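Local coordinates for lysine specific cysteine protease (Porphyromonas gingivalis, PDB 3M1H), which cleaves proteins after lysine as a secreted protease and may act in virulence; this chain is its K3 cleaved adhesin domain, linked to haemagglutination and carbohydrate binding, at residues Y67-E72 and S109-A114. Residues are numbered along the deposited sequence; the frame is centred on the assembly and turned at random. Where two conformers were deposited one is given.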
# COMPACT_ATOMS: atom_id res chain seq x y z
N TYR A 67 -3.92 -5.55 4.58
CA TYR A 67 -3.40 -4.39 5.33
C TYR A 67 -1.91 -4.47 5.50
O TYR A 67 -1.33 -5.55 5.67
CB TYR A 67 -4.01 -4.26 6.73
CG TYR A 67 -5.52 -4.19 6.82
CD1 TYR A 67 -6.14 -3.06 7.29
CD2 TYR A 67 -6.33 -5.29 6.51
CE1 TYR A 67 -7.53 -2.99 7.44
CE2 TYR A 67 -7.74 -5.22 6.65
CZ TYR A 67 -8.32 -4.06 7.12
OH TYR A 67 -9.69 -3.93 7.30
N LEU A 68 -1.32 -3.28 5.48
CA LEU A 68 0.08 -3.04 5.86
C LEU A 68 0.06 -2.01 6.96
O LEU A 68 -0.38 -0.89 6.74
CB LEU A 68 0.88 -2.55 4.65
CG LEU A 68 2.35 -2.20 4.93
CD1 LEU A 68 3.15 -3.45 5.29
CD2 LEU A 68 2.97 -1.49 3.71
N VAL A 69 0.51 -2.40 8.16
CA VAL A 69 0.39 -1.60 9.38
C VAL A 69 1.79 -1.18 9.87
O VAL A 69 2.72 -1.98 9.89
CB VAL A 69 -0.38 -2.35 10.47
CG1 VAL A 69 -0.68 -1.38 11.64
CG2 VAL A 69 -1.70 -2.97 9.90
N THR A 70 1.92 0.09 10.21
CA THR A 70 3.15 0.62 10.76
C THR A 70 3.45 0.02 12.12
O THR A 70 2.57 -0.53 12.79
CB THR A 70 3.05 2.17 10.95
OG1 THR A 70 2.06 2.48 11.93
CG2 THR A 70 2.72 2.87 9.64
N PRO A 71 4.69 0.19 12.59
CA PRO A 71 4.91 -0.05 14.00
C PRO A 71 4.18 0.99 14.87
O PRO A 71 3.62 1.95 14.33
CB PRO A 71 6.43 0.16 14.14
CG PRO A 71 6.98 0.41 12.79
CD PRO A 71 5.84 0.83 11.95
N GLU A 72 4.17 0.77 16.18
CA GLU A 72 3.49 1.66 17.10
C GLU A 72 4.17 3.02 17.09
O GLU A 72 5.40 3.11 17.14
CB GLU A 72 3.48 1.06 18.51
CG GLU A 72 2.63 1.88 19.48
CD GLU A 72 2.72 1.41 20.92
OE1 GLU A 72 2.27 2.16 21.80
OE2 GLU A 72 3.20 0.30 21.17
N SER A 109 -10.25 -4.55 12.97
CA SER A 109 -11.40 -3.82 13.54
C SER A 109 -11.04 -2.45 14.12
O SER A 109 -11.91 -1.60 14.31
CB SER A 109 -12.11 -4.67 14.59
OG SER A 109 -11.39 -4.58 15.78
N ASN A 110 -9.76 -2.24 14.41
CA ASN A 110 -9.27 -0.94 14.86
C ASN A 110 -9.14 0.12 13.76
O ASN A 110 -8.95 1.31 14.06
CB ASN A 110 -7.90 -1.10 15.51
CG ASN A 110 -7.92 -2.03 16.70
OD1 ASN A 110 -7.23 -3.07 16.73
ND2 ASN A 110 -8.71 -1.66 17.71
N PHE A 111 -9.21 -0.32 12.51
CA PHE A 111 -9.07 0.57 11.35
C PHE A 111 -10.44 0.78 10.68
O PHE A 111 -10.87 0.02 9.85
CB PHE A 111 -8.02 -0.02 10.39
CG PHE A 111 -6.67 -0.15 11.04
CD1 PHE A 111 -5.96 0.97 11.48
CD2 PHE A 111 -6.09 -1.38 11.23
CE1 PHE A 111 -4.73 0.85 12.09
CE2 PHE A 111 -4.87 -1.50 11.85
CZ PHE A 111 -4.18 -0.39 12.28
N ALA A 112 -11.09 1.86 11.09
CA ALA A 112 -12.40 2.24 10.60
C ALA A 112 -12.33 3.74 10.30
O ALA A 112 -11.41 4.40 10.75
CB ALA A 112 -13.45 1.93 11.65
N ASN A 113 -13.27 4.29 9.56
CA ASN A 113 -13.22 5.71 9.23
C ASN A 113 -11.91 6.02 8.50
O ASN A 113 -10.94 6.48 9.11
CB ASN A 113 -13.37 6.60 10.48
CG ASN A 113 -13.14 8.08 10.20
OD1 ASN A 113 -13.51 8.58 9.14
ND2 ASN A 113 -12.51 8.77 11.15
N ALA A 114 -11.87 5.73 7.21
CA ALA A 114 -10.68 6.04 6.41
C ALA A 114 -10.39 7.55 6.42
O ALA A 114 -11.31 8.38 6.28
CB ALA A 114 -10.87 5.58 4.98
O HOH W 1 -10.74 -1.44 7.59
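The side chains of Y67, V69 and F111 make a small buried apolar contact, the tyrosine through its ring carbons, between strand 65-69 and the loop that joins strands 96-102 and 116-119. The backbones stay well apart: the closest CA atoms, those of Y67 and F111, are 9.6 Å from each other. Side chains fill the distance. V69 CG1 lies 3.7 Å from F111 CZ, at the far end of the ring. V69 CG2 sits beside the same ring, 4.0 Å from F111 CE2. With V69 CG1 anti to the backbone N (chi1 -171°) and CG2 anti to the carbonyl carbon, both methyls come up to the F111 ring, and the two side chains cross at a slant. Y67 meets the phenylalanine nearer its backbone, with Y67 CE1 4.2 Å from F111 CB.

The polar end of Y67 is bridged to the loop by one water. This water lies at the edge of the tyrosine ring, in its plane, 2.7 Å from Y67 OH. It donates a hydrogen bond to F111 O, also at 2.7 Å. F111 is thus met through its side chain and, by way of the water, through its carbonyl.

Strand 154-160 runs between 65-69 and 96-102 in the sheet, and its Y154 and A156 also touch F111. A loop folded over one face of an antiparallel sheet, its phenylalanine packed on the strands, fits the beta jelly roll of the cleaved adhesin family.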